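Local coordinates for uncharacterized protein (Bacteroides vulgatus, PDB 4FMR) that is of unknown function but probably binds DNA through an HU/IHF-like domain that is joined to an Ig-like domain, at residues B[151-157]-B[196-202]; B[168-172]-B[184-190]. One frame throughout, in Å; residues are numbered along the deposited sequence. Where two conformers were deposited one is given.

In the fold
Both contacts lie in the Ig-like domain. Contact 1 joins two inner strands, 153-159 and 197-201, of the four-stranded antiparallel sheet. Contact 2 starts on the other sheet, where strand 171-176 meets the end of strand 182-184, and runs through the turn to the start of strand 190-193. It is nested in the chain between the two segments of contact 1. Contact 1 is held by regular backbone bonds, with one apolar face buried. Contact 2 has few backbone bonds and relies on a lysine, two waters and a small apolar patch, with most of its polar part exposed. The two meet where Ile200 packs on Ile185, and Leu201 N probably bonds to Met189 O.

Contact 1 of 2, residues B[151-157]-B[196-202]; sequences GRNFTLF and SRLIILL
Leu156 N bonds to Leu198 O at 2.8 Å, nearly straight at 170°; Thr155 CA adds a weaker CA-H...O contact to the same oxygen. Phe154 and Ile200 bond each other in both directions; Ile200 N lies 2.9 Å from Phe154 O. Leu202 N carries the pairing on to Arg152 O, and a weak bond from Gly151 N to Leu202 O ends it. The strands are antiparallel.

Phe154, Leu156, Leu198 and Ile200 share the buried face. Phe154 CB meets Ile200 CG1 at 4.1 Å. Strand 209-217 of the second sheet covers this side, with Leu213 under Leu156 and Ile200.

The other face is partly exposed. Arg197 runs alongside the ring of Phe157, its CD 3.6 Å from CE1. Its chain then bends (chi3 57°), and the guanidinium makes a salt bridge with Glu194. Thr155 CG2 lies over one face of the Phe157 ring and meets Arg197 CG at 3.6 Å. Further along, Asn153 CG approaches Leu201 CD1 at 4.0 Å. A glycine in place of Asn153 would probably leave the Leu201 methyl less covered on this face.

The backbone bonds set the register. The contrast between faces implies an apolar side turned to the sandwich interior and a mixed side turned outward.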
loop_
_atom_site.group_PDB
_atom_site.type_symbol
_atom_site.label_atom_id
_atom_site.label_comp_id
_atom_site.label_asym_id
_atom_site.label_seq_id
_atom_site.Cartn_x
_atom_site.Cartn_y
_atom_site.Cartn_z
ATOM N N GLY B 151 16.230 4.932 -10.465
ATOM C CA GLY B 151 16.938 6.209 -10.405
ATOM C C GLY B 151 17.071 6.763 -9.005
ATOM O O GLY B 151 17.508 7.902 -8.842
ATOM N N ARG B 152 16.681 5.976 -7.984
ATOM C CA ARG B 152 16.706 6.415 -6.592
ATOM C C ARG B 152 17.400 5.369 -5.709
ATOM O O ARG B 152 17.756 4.292 -6.186
ATOM C CB ARG B 152 15.272 6.713 -6.103
ATOM C CG ARG B 152 14.633 7.974 -6.724
ATOM C CD ARG B 152 15.300 9.268 -6.264
ATOM N NE ARG B 152 14.704 10.466 -6.862
ATOM C CZ ARG B 152 13.673 11.131 -6.347
ATOM N NH1 ARG B 152 13.094 10.712 -5.228
ATOM N NH2 ARG B 152 13.198 12.209 -6.960
ATOM N N ASN B 153 17.632 5.703 -4.436
ATOM C CA ASN B 153 18.350 4.816 -3.531
ATOM C C ASN B 153 17.502 3.734 -2.895
ATOM O O ASN B 153 16.341 3.918 -2.574
ATOM C CB ASN B 153 19.042 5.600 -2.422
ATOM C CG ASN B 153 20.210 6.403 -2.940
ATOM O OD1 ASN B 153 21.236 5.859 -3.376
ATOM N ND2 ASN B 153 20.054 7.714 -2.961
ATOM N N PHE B 154 18.152 2.604 -2.674
ATOM C CA PHE B 154 17.577 1.443 -2.045
ATOM C C PHE B 154 18.561 0.915 -1.013
ATOM O O PHE B 154 19.768 0.903 -1.272
ATOM C CB PHE B 154 17.225 0.374 -3.103
ATOM C CG PHE B 154 16.325 -0.690 -2.532
ATOM C CD1 PHE B 154 14.956 -0.468 -2.398
ATOM C CD2 PHE B 154 16.854 -1.895 -2.058
ATOM C CE1 PHE B 154 14.133 -1.433 -1.817
ATOM C CE2 PHE B 154 16.021 -2.860 -1.469
ATOM C CZ PHE B 154 14.671 -2.619 -1.351
ATOM N N THR B 155 18.047 0.515 0.173
ATOM C CA THR B 155 18.881 -0.058 1.237
ATOM C C THR B 155 18.545 -1.542 1.444
ATOM O O THR B 155 17.395 -1.899 1.639
ATOM C CB THR B 155 18.745 0.718 2.571
ATOM O OG1 THR B 155 19.058 2.090 2.354
ATOM C CG2 THR B 155 19.663 0.180 3.644
ATOM N N LEU B 156 19.573 -2.372 1.494
ATOM C CA LEU B 156 19.489 -3.800 1.773
ATOM C C LEU B 156 20.067 -4.092 3.146
ATOM O O LEU B 156 21.209 -3.725 3.410
ATOM C CB LEU B 156 20.256 -4.608 0.708
ATOM C CG LEU B 156 19.728 -4.530 -0.699
ATOM C CD1 LEU B 156 20.844 -4.705 -1.703
ATOM C CD2 LEU B 156 18.605 -5.502 -0.898
ATOM N N PHE B 157 19.289 -4.747 4.024
ATOM C CA PHE B 157 19.775 -5.140 5.344
ATOM C C PHE B 157 20.003 -6.642 5.354
ATOM O O PHE B 157 19.242 -7.375 4.731
ATOM C CB PHE B 157 18.787 -4.708 6.445
ATOM C CG PHE B 157 18.485 -3.227 6.453
ATOM C CD1 PHE B 157 19.295 -2.339 7.158
ATOM C CD2 PHE B 157 17.377 -2.723 5.781
ATOM C CE1 PHE B 157 18.990 -0.975 7.204
ATOM C CE2 PHE B 157 17.081 -1.363 5.813
ATOM C CZ PHE B 157 17.884 -0.497 6.529
ATOM N N SER B 196 26.201 -5.654 7.343
ATOM C CA SER B 196 24.780 -5.731 7.695
ATOM C C SER B 196 23.870 -4.813 6.860
ATOM O O SER B 196 22.642 -4.904 7.001
ATOM C CB SER B 196 24.582 -5.396 9.171
ATOM O OG SER B 196 25.058 -6.444 10.001
ATOM N N ARG B 197 24.450 -3.943 6.003
ATOM C CA ARG B 197 23.661 -2.982 5.237
ATOM C C ARG B 197 24.380 -2.439 3.991
ATOM O O ARG B 197 25.500 -1.913 4.066
ATOM C CB ARG B 197 23.308 -1.806 6.170
ATOM C CG ARG B 197 22.640 -0.594 5.543
ATOM C CD ARG B 197 22.311 0.418 6.620
ATOM N NE ARG B 197 23.509 0.811 7.359
ATOM C CZ ARG B 197 23.524 1.663 8.374
ATOM N NH1 ARG B 197 22.396 2.221 8.799
ATOM N NH2 ARG B 197 24.662 1.958 8.979
ATOM N N LEU B 198 23.697 -2.539 2.854
ATOM C CA LEU B 198 24.133 -1.953 1.590
ATOM C C LEU B 198 23.194 -0.850 1.176
ATOM O O LEU B 198 21.979 -1.062 1.175
ATOM C CB LEU B 198 24.221 -2.969 0.422
ATOM C CG LEU B 198 25.128 -4.172 0.516
ATOM C CD1 LEU B 198 24.951 -5.056 -0.730
ATOM C CD2 LEU B 198 26.585 -3.768 0.713
ATOM N N ILE B 199 23.747 0.288 0.746
ATOM C CA ILE B 199 22.975 1.368 0.148
ATOM C C ILE B 199 23.404 1.442 -1.310
ATOM O O ILE B 199 24.597 1.572 -1.619
ATOM C CB ILE B 199 23.039 2.742 0.869
ATOM C CG1 ILE B 199 22.591 2.585 2.351
ATOM C CG2 ILE B 199 22.130 3.766 0.119
ATOM C CD1 ILE B 199 22.708 3.818 3.231
ATOM N N ILE B 200 22.439 1.303 -2.209
ATOM C CA ILE B 200 22.742 1.351 -3.634
ATOM C C ILE B 200 21.924 2.443 -4.283
ATOM O O ILE B 200 20.913 2.858 -3.735
ATOM C CB ILE B 200 22.521 -0.044 -4.361
ATOM C CG1 ILE B 200 21.042 -0.502 -4.310
ATOM C CG2 ILE B 200 23.478 -1.118 -3.809
ATOM C CD1 ILE B 200 20.621 -1.665 -5.219
ATOM N N LEU B 201 22.379 2.913 -5.448
ATOM C CA LEU B 201 21.640 3.822 -6.327
ATOM C C LEU B 201 21.142 2.992 -7.476
ATOM O O LEU B 201 21.949 2.368 -8.140
ATOM C CB LEU B 201 22.477 5.027 -6.825
ATOM C CG LEU B 201 21.679 6.041 -7.716
ATOM C CD1 LEU B 201 20.504 6.652 -6.967
ATOM C CD2 LEU B 201 22.564 7.175 -8.186
ATOM N N LEU B 202 19.840 2.911 -7.679
ATOM C CA LEU B 202 19.296 2.104 -8.776
ATOM C C LEU B 202 19.363 2.854 -10.106
ATOM O O LEU B 202 19.018 4.026 -10.119
ATOM C CB LEU B 202 17.826 1.705 -8.484
ATOM C CG LEU B 202 17.579 0.713 -7.348
ATOM C CD1 LEU B 202 16.109 0.685 -6.964
ATOM C CD2 LEU B 202 18.069 -0.680 -7.714
#

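Contact 2 of 2, residues B[168-172]-B[184-190]; sequences PSVGV and KIDNDMI
Lys184 is extended along its whole length, with CG anti to the backbone N (chi1 -170°), and this carries its ammonium group back along the neighbouring strand to the loop before it. There NZ bonds to Val170 O at 2.7 Å. It approaches from above the carbonyl plane, 43° out of it. Pro168 O is also near, 2.8 Å from NZ. Gly171 has no side chain, which leaves room for the lysine chain: Lys184 CE passes 4.0 Å from Gly171 CA.

Two waters fill in the polar contacts. One gives a hydrogen bond to Val170 O and takes one from Asn187 ND2. The other accepts from Val172 N and donates to both Ile185 O and Asn187 OD1. Water thus ties both ends of the Asn187 amide to segment 168-172, ND2 to Val170 and OD1 to Val172.

The direct backbone bond runs from Ile185 N to Val172 O, at 2.9 Å. On the buried side Val172 spreads its two methyls. CG1 lies beside Ile185 CD1 at 3.9 Å, while CG2 meets Ile190 CD1 at 4.1 Å. Leu213 touches Val172 from strand 209-217.

Asp186 OD1 accepts from Asp188 N and forms an Asx turn leading into the 3-10 segment 187-189. The arrangement is that of a hairpin, strands 171-176 and 182-184, whose second strand leads into a crossover to strand 190-193 in the other sheet of the Ig-like sandwich.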
loop_
_atom_site.group_PDB
_atom_site.type_symbol
_atom_site.label_atom_id
_atom_site.label_comp_id
_atom_site.label_asym_id
_atom_site.label_seq_id
_atom_site.Cartn_x
_atom_site.Cartn_y
_atom_site.Cartn_z
ATOM N N PRO B 168 35.614 -10.311 -11.558
ATOM C CA PRO B 168 34.724 -9.363 -12.263
ATOM C C PRO B 168 33.220 -9.609 -12.044
ATOM O O PRO B 168 32.441 -8.700 -12.340
ATOM C CB PRO B 168 35.076 -9.577 -13.742
ATOM C CG PRO B 168 36.452 -10.210 -13.729
ATOM C CD PRO B 168 36.436 -11.083 -12.517
ATOM N N SER B 169 32.804 -10.804 -11.538
ATOM C CA SER B 169 31.384 -11.120 -11.274
ATOM C C SER B 169 30.858 -10.449 -9.969
ATOM O O SER B 169 29.652 -10.347 -9.789
ATOM C CB SER B 169 31.172 -12.629 -11.186
ATOM O OG SER B 169 31.880 -13.177 -10.086
ATOM N N VAL B 170 31.762 -10.013 -9.075
ATOM C CA VAL B 170 31.464 -9.382 -7.783
ATOM C C VAL B 170 30.659 -8.080 -8.027
ATOM O O VAL B 170 30.972 -7.316 -8.930
ATOM C CB VAL B 170 32.807 -9.156 -7.019
ATOM C CG1 VAL B 170 32.724 -8.077 -5.954
ATOM C CG2 VAL B 170 33.345 -10.463 -6.441
ATOM N N GLY B 171 29.587 -7.897 -7.259
ATOM C CA GLY B 171 28.702 -6.751 -7.392
ATOM C C GLY B 171 27.226 -7.063 -7.246
ATOM O O GLY B 171 26.836 -8.165 -6.839
ATOM N N VAL B 172 26.397 -6.059 -7.550
ATOM C CA VAL B 172 24.947 -6.161 -7.460
ATOM C C VAL B 172 24.379 -6.189 -8.877
ATOM O O VAL B 172 24.773 -5.382 -9.717
ATOM C CB VAL B 172 24.300 -5.046 -6.593
ATOM C CG1 VAL B 172 22.835 -5.373 -6.301
ATOM C CG2 VAL B 172 25.071 -4.855 -5.288
ATOM N N LYS B 184 23.813 -4.967 -14.459
ATOM C CA LYS B 184 24.732 -4.879 -13.358
ATOM C C LYS B 184 24.842 -3.421 -12.921
ATOM O O LYS B 184 25.060 -2.530 -13.740
ATOM C CB LYS B 184 26.108 -5.479 -13.675
ATOM C CG LYS B 184 26.966 -5.581 -12.402
ATOM C CD LYS B 184 28.186 -6.416 -12.587
ATOM C CE LYS B 184 29.031 -6.362 -11.351
ATOM N NZ LYS B 184 30.354 -6.981 -11.581
ATOM N N ILE B 185 24.676 -3.185 -11.627
ATOM C CA ILE B 185 24.845 -1.878 -11.017
ATOM C C ILE B 185 26.357 -1.598 -10.962
ATOM O O ILE B 185 27.126 -2.455 -10.507
ATOM C CB ILE B 185 24.151 -1.868 -9.615
ATOM C CG1 ILE B 185 22.612 -1.801 -9.786
ATOM C CG2 ILE B 185 24.681 -0.743 -8.692
ATOM C CD1 ILE B 185 21.863 -2.447 -8.728
ATOM N N ASP B 186 26.787 -0.415 -11.438
ATOM C CA ASP B 186 28.201 -0.031 -11.374
ATOM C C ASP B 186 28.623 -0.007 -9.906
ATOM O O ASP B 186 27.852 0.439 -9.052
ATOM C CB ASP B 186 28.445 1.329 -12.056
ATOM C CG ASP B 186 29.917 1.670 -12.317
ATOM O OD1 ASP B 186 30.720 1.653 -11.350
ATOM O OD2 ASP B 186 30.249 2.023 -13.469
ATOM N N ASN B 187 29.813 -0.540 -9.609
ATOM C CA ASN B 187 30.346 -0.638 -8.254
ATOM C C ASN B 187 30.403 0.704 -7.540
ATOM O O ASN B 187 30.297 0.704 -6.314
ATOM C CB ASN B 187 31.738 -1.262 -8.258
ATOM C CG ASN B 187 31.737 -2.768 -8.376
ATOM O OD1 ASN B 187 30.735 -3.460 -8.132
ATOM N ND2 ASN B 187 32.892 -3.311 -8.702
ATOM N N ASP B 188 30.520 1.839 -8.284
ATOM C CA ASP B 188 30.565 3.172 -7.665
ATOM C C ASP B 188 29.147 3.594 -7.191
ATOM O O ASP B 188 29.046 4.508 -6.363
ATOM C CB ASP B 188 31.209 4.240 -8.587
ATOM C CG ASP B 188 30.513 4.639 -9.888
ATOM O OD1 ASP B 188 29.450 4.053 -10.209
ATOM O OD2 ASP B 188 31.029 5.544 -10.581
HETATM N N MSE B 189 28.069 2.892 -7.686
HETATM C CA MSE B 189 26.692 3.171 -7.289
HETATM C C MSE B 189 26.349 2.390 -6.009
HETATM O O MSE B 189 25.209 2.406 -5.546
HETATM C CB MSE B 189 25.723 2.885 -8.433
HETATM C CG MSE B 189 26.040 3.716 -9.670
HETATM SE SE MSE B 189 25.793 5.644 -9.403
HETATM C CE MSE B 189 27.516 6.321 -8.616
ATOM N N ILE B 190 27.368 1.732 -5.415
ATOM C CA ILE B 190 27.279 1.090 -4.110
ATOM C C ILE B 190 27.783 2.211 -3.195
ATOM O O ILE B 190 28.964 2.535 -3.255
ATOM C CB ILE B 190 28.025 -0.269 -3.967
ATOM C CG1 ILE B 190 27.488 -1.332 -4.979
ATOM C CG2 ILE B 190 27.932 -0.766 -2.496
ATOM C CD1 ILE B 190 28.426 -2.560 -5.190
HETATM O O HOH W 1 33.478 -5.886 -9.770
HETATM O O HOH W 2 27.839 -3.719 -8.339
#